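Local coordinates for protein neurotrypsin (Mus musculus, PDB 6H8M) that acts as a secreted serine protease with a role in neuronal plasticity, this piece being its third scavenger receptor cysteine-rich domain, at residues A[4-15]-A[42-50]; A[49-59]-A[97-107]. All coordinates share one frame; numbering follows the deposited sequence.

Interaction 1. Residues A[4-15]-A[42-50]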
loop_
_atom_site.group_PDB
_atom_site.type_symbol
_atom_site.label_atom_id
_atom_site.label_comp_id
_atom_site.label_asym_id
_atom_site.label_seq_id
_atom_site.Cartn_x
_atom_site.Cartn_y
_atom_site.Cartn_z
ATOM N N PHE A 4 5.808 4.222 9.869
ATOM C CA PHE A 4 6.505 3.278 9.047
ATOM C C PHE A 4 7.200 4.019 7.931
ATOM O O PHE A 4 6.537 4.840 7.279
ATOM C CB PHE A 4 5.481 2.384 8.337
ATOM C CG PHE A 4 4.774 1.453 9.276
ATOM C CD1 PHE A 4 5.473 0.466 9.927
ATOM C CD2 PHE A 4 3.406 1.536 9.455
ATOM C CE1 PHE A 4 4.826 -0.416 10.786
ATOM C CE2 PHE A 4 2.756 0.657 10.306
ATOM C CZ PHE A 4 3.468 -0.322 10.968
ATOM N N PRO A 5 8.461 3.718 7.597
ATOM C CA PRO A 5 8.958 4.151 6.283
ATOM C C PRO A 5 8.153 3.456 5.169
ATOM O O PRO A 5 7.922 2.211 5.230
ATOM C CB PRO A 5 10.450 3.732 6.315
ATOM C CG PRO A 5 10.750 3.488 7.810
ATOM C CD PRO A 5 9.446 2.938 8.356
ATOM N N ILE A 6 7.887 4.202 4.074
ATOM C CA ILE A 6 7.159 3.735 2.920
ATOM C C ILE A 6 7.800 4.267 1.648
ATOM O O ILE A 6 8.445 5.401 1.634
ATOM C CB ILE A 6 5.664 4.122 3.018
ATOM C CG1 ILE A 6 5.423 5.601 3.033
ATOM C CG2 ILE A 6 5.025 3.499 4.229
ATOM C CD1 ILE A 6 3.947 5.919 2.911
ATOM N N ARG A 7 7.716 3.458 0.598
ATOM C CA ARG A 7 8.183 3.869 -0.730
ATOM C C ARG A 7 7.302 3.234 -1.775
ATOM O O ARG A 7 6.698 2.232 -1.547
ATOM C CB ARG A 7 9.658 3.481 -0.927
ATOM C CG ARG A 7 9.960 1.992 -0.977
ATOM C CD ARG A 7 11.446 1.682 -1.064
ATOM N NE ARG A 7 11.586 0.236 -1.226
ATOM C CZ ARG A 7 12.699 -0.423 -1.088
ATOM N NH1 ARG A 7 13.793 0.246 -0.761
ATOM N NH2 ARG A 7 12.713 -1.725 -1.294
ATOM N N LEU A 8 7.269 3.836 -2.965
ATOM C CA LEU A 8 6.625 3.279 -4.131
ATOM C C LEU A 8 7.686 2.796 -5.150
ATOM O O LEU A 8 8.728 3.486 -5.308
ATOM C CB LEU A 8 5.752 4.329 -4.839
ATOM C CG LEU A 8 4.680 4.935 -3.933
ATOM C CD1 LEU A 8 3.827 5.879 -4.772
ATOM C CD2 LEU A 8 3.837 3.869 -3.205
ATOM N N VAL A 9 7.504 1.580 -5.667
ATOM C CA VAL A 9 8.494 0.948 -6.540
ATOM C C VAL A 9 7.837 0.496 -7.842
ATOM O O VAL A 9 6.682 0.096 -7.885
ATOM C CB VAL A 9 9.089 -0.280 -5.798
ATOM C CG1 VAL A 9 10.250 -0.914 -6.594
ATOM C CG2 VAL A 9 9.588 0.129 -4.413
ATOM N N ASP A 10 8.595 0.590 -8.955
ATOM C CA ASP A 10 8.219 -0.019 -10.235
ATOM C C ASP A 10 7.072 0.712 -10.958
ATOM O O ASP A 10 6.529 0.138 -11.911
ATOM C CB ASP A 10 7.881 -1.503 -10.110
ATOM C CG ASP A 10 9.068 -2.401 -9.916
ATOM O OD1 ASP A 10 10.166 -2.011 -10.309
ATOM O OD2 ASP A 10 8.891 -3.488 -9.414
ATOM N N GLY A 11 6.782 1.934 -10.567
ATOM C CA GLY A 11 5.862 2.830 -11.260
ATOM C C GLY A 11 6.539 3.512 -12.431
ATOM O O GLY A 11 7.713 3.500 -12.540
ATOM N N GLU A 12 5.743 4.158 -13.267
ATOM C CA GLU A 12 6.322 4.938 -14.435
ATOM C C GLU A 12 6.897 6.259 -13.943
ATOM O O GLU A 12 7.604 6.902 -14.645
ATOM C CB GLU A 12 5.245 5.118 -15.499
ATOM C CG GLU A 12 4.855 3.793 -16.126
ATOM C CD GLU A 12 4.669 3.845 -17.640
ATOM O OE1 GLU A 12 4.790 4.961 -18.221
ATOM O OE2 GLU A 12 4.414 2.770 -18.245
ATOM N N ASN A 13 6.496 6.741 -12.778
ATOM C CA ASN A 13 6.999 7.968 -12.170
ATOM C C ASN A 13 6.924 7.801 -10.641
ATOM O O ASN A 13 6.416 6.793 -10.142
ATOM C CB ASN A 13 6.225 9.210 -12.640
ATOM C CG ASN A 13 4.742 9.002 -12.395
ATOM O OD1 ASN A 13 4.274 9.019 -11.272
ATOM N ND2 ASN A 13 3.976 8.802 -13.450
ATOM N N LYS A 14 7.381 8.806 -9.889
ATOM C CA LYS A 14 7.583 8.627 -8.446
ATOM C C LYS A 14 6.243 8.709 -7.718
ATOM O O LYS A 14 6.198 8.352 -6.567
ATOM C CB LYS A 14 8.555 9.672 -7.893
ATOM C CG LYS A 14 8.104 11.107 -8.048
ATOM C CD LYS A 14 9.164 12.130 -7.571
ATOM C CE LYS A 14 8.771 13.555 -7.900
ATOM N NZ LYS A 14 7.348 13.803 -7.547
ATOM N N LYS A 15 5.157 9.089 -8.402
ATOM C CA LYS A 15 3.853 9.220 -7.784
ATOM C C LYS A 15 3.013 7.951 -7.874
ATOM O O LYS A 15 1.906 7.979 -7.388
ATOM C CB LYS A 15 3.072 10.376 -8.430
ATOM C CG LYS A 15 3.534 11.736 -7.974
ATOM C CD LYS A 15 2.589 12.838 -8.430
ATOM C CE LYS A 15 3.266 14.201 -8.447
ATOM N NZ LYS A 15 2.260 15.283 -8.477
ATOM N N VAL A 42 -4.401 7.198 2.029
ATOM C CA VAL A 42 -3.605 7.277 3.183
ATOM C C VAL A 42 -2.109 7.168 2.808
ATOM O O VAL A 42 -1.278 7.937 3.259
ATOM C CB VAL A 42 -3.979 6.216 4.228
ATOM C CG1 VAL A 42 -2.952 6.160 5.373
ATOM C CG2 VAL A 42 -5.374 6.465 4.780
ATOM N N ILE A 43 -1.780 6.217 1.948
ATOM C CA ILE A 43 -0.385 6.120 1.494
ATOM C C ILE A 43 0.070 7.407 0.830
ATOM O O ILE A 43 1.188 7.926 1.131
ATOM C CB ILE A 43 -0.270 4.927 0.522
ATOM C CG1 ILE A 43 -0.553 3.599 1.214
ATOM C CG2 ILE A 43 1.108 4.949 -0.155
ATOM C CD1 ILE A 43 0.388 3.266 2.327
ATOM N N CYS A 44 -0.737 7.913 -0.102
ATOM C CA CYS A 44 -0.407 9.092 -0.839
ATOM C C CYS A 44 -0.287 10.336 0.069
ATOM O O CYS A 44 0.664 11.152 -0.083
ATOM C CB CYS A 44 -1.416 9.297 -1.960
ATOM S SG CYS A 44 -1.269 7.978 -3.223
ATOM N N ARG A 45 -1.165 10.429 1.074
ATOM C CA ARG A 45 -1.122 11.502 2.086
ATOM C C ARG A 45 0.198 11.445 2.861
ATOM O O ARG A 45 0.856 12.434 3.013
ATOM C CB ARG A 45 -2.372 11.453 2.987
ATOM C CG ARG A 45 -2.481 12.604 3.991
ATOM C CD ARG A 45 -3.821 12.618 4.736
ATOM N NE ARG A 45 -4.998 12.686 3.887
ATOM C CZ ARG A 45 -5.859 11.693 3.675
ATOM N NH1 ARG A 45 -5.777 10.538 4.332
ATOM N NH2 ARG A 45 -6.814 11.869 2.778
ATOM N N GLN A 46 0.606 10.271 3.326
ATOM C CA GLN A 46 1.815 10.128 4.062
ATOM C C GLN A 46 3.026 10.546 3.200
ATOM O O GLN A 46 3.981 11.121 3.755
ATOM C CB GLN A 46 1.981 8.732 4.638
ATOM C CG GLN A 46 3.176 8.647 5.585
ATOM C CD GLN A 46 3.562 7.276 6.064
ATOM O OE1 GLN A 46 2.738 6.418 6.314
ATOM N NE2 GLN A 46 4.826 7.116 6.360
ATOM N N LEU A 47 2.987 10.241 1.904
ATOM C CA LEU A 47 4.053 10.597 0.986
ATOM C C LEU A 47 4.058 12.085 0.612
ATOM O O LEU A 47 4.987 12.529 -0.052
ATOM C CB LEU A 47 3.877 9.737 -0.268
ATOM C CG LEU A 47 4.261 8.267 -0.143
ATOM C CD1 LEU A 47 3.856 7.513 -1.411
ATOM C CD2 LEU A 47 5.741 8.114 0.122
ATOM N N GLY A 48 3.044 12.820 1.035
ATOM C CA GLY A 48 3.020 14.265 0.853
ATOM C C GLY A 48 2.224 14.719 -0.339
ATOM O O GLY A 48 2.226 15.903 -0.606
ATOM N N TYR A 49 1.426 13.834 -0.970
ATOM C CA TYR A 49 0.567 14.185 -2.066
ATOM C C TYR A 49 -0.818 14.545 -1.490
ATOM O O TYR A 49 -1.226 14.030 -0.474
ATOM C CB TYR A 49 0.488 13.067 -3.101
ATOM C CG TYR A 49 1.833 12.730 -3.668
ATOM C CD1 TYR A 49 2.538 13.700 -4.359
ATOM C CD2 TYR A 49 2.488 11.565 -3.340
ATOM C CE1 TYR A 49 3.834 13.476 -4.790
ATOM C CE2 TYR A 49 3.762 11.299 -3.809
ATOM C CZ TYR A 49 4.446 12.269 -4.504
ATOM O OH TYR A 49 5.690 12.004 -4.981
ATOM N N LYS A 50 -1.510 15.456 -2.165
ATOM C CA LYS A 50 -2.727 16.075 -1.661
ATOM C C LYS A 50 -3.943 15.738 -2.528
ATOM O O LYS A 50 -5.092 15.981 -2.092
ATOM C CB LYS A 50 -2.562 17.597 -1.656
ATOM C CG LYS A 50 -1.286 18.075 -0.998
ATOM C CD LYS A 50 -1.241 17.790 0.503
ATOM C CE LYS A 50 0.070 18.209 1.127
ATOM N NZ LYS A 50 -0.107 18.811 2.466
HETATM O O HOH W 1 3.126 5.278 8.740
#
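F4 meets Q46 through its backbone: NE2 of Q46 gives a hydrogen bond of 3.0 Å to the carbonyl O of F4, which lies in the plane of the Q46 amide. The other polar atom of the amide, OE1, also takes part, since one water bridges it to the backbone N of F4. The amide is thus fixed in its rotation, and OE1 has a further partner in L82 N. Q46 spans the gap to F4 O on an extended chain, its CG pointing opposite the backbone N (chi1 -172°).

I6 lies against the same side chain. Its CD1 sits 3.5 Å from Q46 CD, while CG1 packs on L47 CD2 at 3.9 Å. Two residues on, L8 also faces the helix: CG touches L47 CD1 at 3.7 Å, and CD2 approaches I43 CG2.

Past the turn after the strand, N13 OD1 accepts from K15 N in an Asx turn. K14 curls its NZ to the edge of the Y49 ring, near its plane. K15 instead sets its CG over one face, 4.0 Å from the ring centroid in a CH-pi contact; CD and CE run on past CE1, and NZ reaches a salt bridge with D106. G48, with its positive phi, closes a Schellman motif after the last turn and lets Y49 turn back to the lysines. Here the helix of the SRCR fold packs against an outermost strand of its five-stranded sheet.

Interaction 2. Residues A[49-59]-A[97-107]; sequences YKGPARARTMA and HSEDAGVICDY
Strands 53-56 and 102-105 run antiparallel, their axes 4.4 Å apart at 158°, as the two-stranded sheet of this SRCR domain. R54 and I104 form a hydrogen-bonded pair, both bonds 2.9 Å between N of one and O of the other; at R56 and G102 the bond from R56 N is straight (179°), its return weak.

R54, R56 and I104 share one face. The extended R54 chain sets CD over the centre of the Y107 ring, and its guanidinium stacks on the same ring, planes 15° apart. With CG anti to the backbone N, the Y107 ring is carried out alongside the R54 chain. R56 bends at chi2, so that I104 CD1 comes over a face of its guanidinium, 3.8 Å from CZ, while NH1 bonds to A55 O. Were Y107 an alanine, the R54 guanidinium would probably lose the surface it lies on and be left able to swing away.

Past the strands, D100 O takes A59 N at 2.9 Å, and a water joins that oxygen to R56 O. At the opposite end C105 CB packs 3.6 Å from Y49 CD2, and D106 OD1 receives G51 N at 2.8 Å from above its carboxylate plane.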
loop_
_atom_site.group_PDB
_atom_site.type_symbol
_atom_site.label_atom_id
_atom_site.label_comp_id
_atom_site.label_asym_id
_atom_site.label_seq_id
_atom_site.Cartn_x
_atom_site.Cartn_y
_atom_site.Cartn_z
ATOM N N TYR A 49 1.426 13.834 -0.970
ATOM C CA TYR A 49 0.567 14.185 -2.066
ATOM C C TYR A 49 -0.818 14.545 -1.490
ATOM O O TYR A 49 -1.226 14.030 -0.474
ATOM C CB TYR A 49 0.488 13.067 -3.101
ATOM C CG TYR A 49 1.833 12.730 -3.668
ATOM C CD1 TYR A 49 2.538 13.700 -4.359
ATOM C CD2 TYR A 49 2.488 11.565 -3.340
ATOM C CE1 TYR A 49 3.834 13.476 -4.790
ATOM C CE2 TYR A 49 3.762 11.299 -3.809
ATOM C CZ TYR A 49 4.446 12.269 -4.504
ATOM O OH TYR A 49 5.690 12.004 -4.981
ATOM N N LYS A 50 -1.510 15.456 -2.165
ATOM C CA LYS A 50 -2.727 16.075 -1.661
ATOM C C LYS A 50 -3.943 15.738 -2.528
ATOM O O LYS A 50 -5.092 15.981 -2.092
ATOM C CB LYS A 50 -2.562 17.597 -1.656
ATOM C CG LYS A 50 -1.286 18.075 -0.998
ATOM C CD LYS A 50 -1.241 17.790 0.503
ATOM C CE LYS A 50 0.070 18.209 1.127
ATOM N NZ LYS A 50 -0.107 18.811 2.466
ATOM N N GLY A 51 -3.714 15.309 -3.766
ATOM C CA GLY A 51 -4.799 15.116 -4.746
ATOM C C GLY A 51 -5.509 13.767 -4.610
ATOM O O GLY A 51 -5.274 13.020 -3.652
ATOM N N PRO A 52 -6.381 13.430 -5.584
ATOM C CA PRO A 52 -7.129 12.175 -5.576
ATOM C C PRO A 52 -6.112 11.020 -5.687
ATOM O O PRO A 52 -5.062 11.220 -6.294
ATOM C CB PRO A 52 -8.047 12.233 -6.814
ATOM C CG PRO A 52 -7.883 13.611 -7.395
ATOM C CD PRO A 52 -6.623 14.205 -6.813
ATOM N N ALA A 53 -6.385 9.896 -5.013
ATOM C CA ALA A 53 -5.475 8.677 -5.139
ATOM C C ALA A 53 -6.318 7.510 -5.589
ATOM O O ALA A 53 -7.545 7.472 -5.294
ATOM C CB ALA A 53 -4.892 8.371 -3.799
ATOM N N ARG A 54 -5.694 6.548 -6.266
ATOM C CA ARG A 54 -6.435 5.340 -6.698
ATOM C C ARG A 54 -5.627 4.084 -6.357
ATOM O O ARG A 54 -4.408 4.088 -6.584
ATOM C CB ARG A 54 -6.739 5.407 -8.196
ATOM C CG ARG A 54 -7.913 6.309 -8.540
ATOM C CD ARG A 54 -8.498 5.972 -9.894
ATOM N NE ARG A 54 -9.597 6.855 -10.250
ATOM C CZ ARG A 54 -10.243 6.811 -11.407
ATOM N NH1 ARG A 54 -9.936 5.887 -12.299
ATOM N NH2 ARG A 54 -11.191 7.693 -11.668
ATOM N N ALA A 55 -6.291 3.061 -5.820
ATOM C CA ALA A 55 -5.617 1.779 -5.577
ATOM C C ALA A 55 -5.277 1.068 -6.904
ATOM O O ALA A 55 -6.070 1.105 -7.890
ATOM C CB ALA A 55 -6.511 0.887 -4.761
ATOM N N ARG A 56 -4.167 0.285 -6.897
ATOM C CA ARG A 56 -3.959 -0.689 -7.942
ATOM C C ARG A 56 -3.612 -2.009 -7.280
ATOM O O ARG A 56 -2.815 -2.013 -6.350
ATOM C CB ARG A 56 -2.777 -0.230 -8.780
ATOM C CG ARG A 56 -3.031 0.968 -9.704
ATOM C CD ARG A 56 -3.893 0.551 -10.889
ATOM N NE ARG A 56 -4.316 1.639 -11.781
ATOM C CZ ARG A 56 -5.496 2.248 -11.758
ATOM N NH1 ARG A 56 -6.348 2.061 -10.760
ATOM N NH2 ARG A 56 -5.796 3.084 -12.731
ATOM N N THR A 57 -4.285 -3.090 -7.687
ATOM C CA THR A 57 -4.245 -4.373 -6.918
ATOM C C THR A 57 -3.554 -5.417 -7.784
ATOM O O THR A 57 -3.259 -5.211 -8.969
ATOM C CB THR A 57 -5.655 -4.736 -6.456
ATOM O OG1 THR A 57 -6.469 -4.701 -7.624
ATOM C CG2 THR A 57 -6.134 -3.784 -5.390
ATOM N N MET A 58 -3.419 -6.612 -7.231
ATOM C CA MET A 58 -2.945 -7.792 -7.923
ATOM C C MET A 58 -1.614 -7.511 -8.648
ATOM O O MET A 58 -1.440 -7.917 -9.813
ATOM C CB MET A 58 -3.987 -8.301 -8.920
ATOM C CG MET A 58 -5.208 -8.817 -8.278
ATOM S SD MET A 58 -4.798 -10.305 -7.155
ATOM C CE MET A 58 -4.704 -11.646 -8.325
ATOM N N ALA A 59 -0.624 -6.980 -7.893
ATOM C CA ALA A 59 0.729 -6.787 -8.381
ATOM C C ALA A 59 0.712 -6.087 -9.742
ATOM O O ALA A 59 1.437 -6.442 -10.712
ATOM C CB ALA A 59 1.469 -8.116 -8.495
ATOM N N HIS A 97 2.864 -12.832 -3.384
ATOM C CA HIS A 97 3.318 -11.564 -3.991
ATOM C C HIS A 97 2.494 -11.182 -5.228
ATOM O O HIS A 97 2.462 -10.008 -5.635
ATOM C CB HIS A 97 4.832 -11.589 -4.251
ATOM C CG HIS A 97 5.653 -11.335 -3.032
ATOM N ND1 HIS A 97 5.667 -10.089 -2.411
ATOM C CD2 HIS A 97 6.460 -12.145 -2.310
ATOM C CE1 HIS A 97 6.469 -10.164 -1.348
ATOM N NE2 HIS A 97 6.986 -11.396 -1.277
ATOM N N SER A 98 1.809 -12.143 -5.818
ATOM C CA SER A 98 0.874 -11.886 -6.915
ATOM C C SER A 98 -0.290 -10.976 -6.486
ATOM O O SER A 98 -0.959 -10.460 -7.343
ATOM C CB SER A 98 0.416 -13.188 -7.489
ATOM O OG SER A 98 -0.224 -13.970 -6.512
ATOM N N GLU A 99 -0.492 -10.756 -5.177
ATOM C CA GLU A 99 -1.566 -9.913 -4.614
ATOM C C GLU A 99 -1.013 -8.613 -4.009
ATOM O O GLU A 99 -1.742 -7.874 -3.318
ATOM C CB GLU A 99 -2.319 -10.712 -3.529
ATOM C CG GLU A 99 -3.026 -11.957 -4.063
ATOM C CD GLU A 99 -3.339 -12.970 -2.967
ATOM O OE1 GLU A 99 -2.422 -13.652 -2.515
ATOM O OE2 GLU A 99 -4.500 -13.031 -2.541
ATOM N N ASP A 100 0.234 -8.266 -4.329
ATOM C CA ASP A 100 0.859 -7.061 -3.768
ATOM C C ASP A 100 0.080 -5.812 -4.165
ATOM O O ASP A 100 -0.341 -5.658 -5.347
ATOM C CB ASP A 100 2.317 -6.920 -4.192
ATOM C CG ASP A 100 3.264 -7.862 -3.427
ATOM O OD1 ASP A 100 2.864 -8.420 -2.362
ATOM O OD2 ASP A 100 4.416 -7.992 -3.878
ATOM N N ALA A 101 -0.099 -4.898 -3.207
ATOM C CA ALA A 101 -0.892 -3.687 -3.392
ATOM C C ALA A 101 -0.026 -2.553 -3.943
ATOM O O ALA A 101 1.185 -2.488 -3.645
ATOM C CB ALA A 101 -1.444 -3.307 -2.016
ATOM N N GLY A 102 -0.713 -1.612 -4.566
ATOM C CA GLY A 102 -0.104 -0.457 -5.179
ATOM C C GLY A 102 -1.008 0.735 -5.142
ATOM O O GLY A 102 -2.184 0.585 -4.791
ATOM N N VAL A 103 -0.532 1.898 -5.634
ATOM C CA VAL A 103 -1.257 3.122 -5.650
ATOM C C VAL A 103 -0.865 3.957 -6.883
ATOM O O VAL A 103 0.255 3.783 -7.368
ATOM C CB VAL A 103 -1.013 3.970 -4.394
ATOM C CG1 VAL A 103 -1.350 3.176 -3.129
ATOM C CG2 VAL A 103 0.398 4.487 -4.311
ATOM N N ILE A 104 -1.749 4.900 -7.236
ATOM C CA ILE A 104 -1.456 6.072 -7.992
ATOM C C ILE A 104 -1.853 7.298 -7.202
ATOM O O ILE A 104 -3.016 7.467 -6.923
ATOM C CB ILE A 104 -2.170 6.059 -9.339
ATOM C CG1 ILE A 104 -1.785 4.835 -10.142
ATOM C CG2 ILE A 104 -1.849 7.357 -10.109
ATOM C CD1 ILE A 104 -2.637 4.666 -11.329
ATOM N N CYS A 105 -0.885 8.163 -6.872
ATOM C CA CYS A 105 -1.149 9.406 -6.186
ATOM C C CYS A 105 -1.318 10.561 -7.185
ATOM O O CYS A 105 -0.766 10.534 -8.255
ATOM C CB CYS A 105 -0.013 9.756 -5.242
ATOM S SG CYS A 105 0.506 8.433 -4.111
ATOM N N ASP A 106 -2.158 11.542 -6.801
ATOM C CA ASP A 106 -2.444 12.702 -7.631
ATOM C C ASP A 106 -2.947 12.222 -9.000
ATOM O O ASP A 106 -2.494 12.663 -10.066
ATOM C CB ASP A 106 -1.247 13.644 -7.723
ATOM C CG ASP A 106 -1.010 14.466 -6.459
ATOM O OD1 ASP A 106 -1.717 14.215 -5.416
ATOM O OD2 ASP A 106 -0.082 15.266 -6.498
ATOM N N TYR A 107 -3.910 11.291 -8.960
ATOM C CA TYR A 107 -4.426 10.651 -10.149
ATOM C C TYR A 107 -5.136 11.709 -10.996
ATOM O O TYR A 107 -5.881 12.499 -10.443
ATOM C CB TYR A 107 -5.366 9.518 -9.745
ATOM C CG TYR A 107 -6.026 8.862 -10.929
ATOM C CD1 TYR A 107 -5.431 7.786 -11.580
ATOM C CD2 TYR A 107 -7.232 9.342 -11.414
ATOM C CE1 TYR A 107 -6.028 7.203 -12.689
ATOM C CE2 TYR A 107 -7.825 8.800 -12.541
ATOM C CZ TYR A 107 -7.239 7.700 -13.146
ATOM O OH TYR A 107 -7.839 7.155 -14.221
HETATM O O HOH W 2 -2.725 11.627 -3.883
HETATM O O HOH W 3 -0.435 -3.695 -7.110
HETATM O O HOH W 4 -1.080 -10.971 -9.991
#

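Along the chain the two contacts come in series: interaction 1 closes with residues 42-50, and interaction 2 opens at Y49 and K50, which both share. Their centres lie 9 Å apart within one SRCR domain. Helix 37-46 connects them, packing on strand 6-10 of the five-stranded sheet in interaction 1 and followed, after a short loop, by strand 53-56 of the two-stranded sheet in interaction 2. The C44-C105 disulfide ties the helix covalently to strand 102-105; L8 packs on V103 of that strand, and C44 SG on A53 CB of segment 49-59. K15 O, in the loop after strand 6-10, probably also accepts a hydrogen bond from C105 N, while strand 6-10 itself is joined by packing.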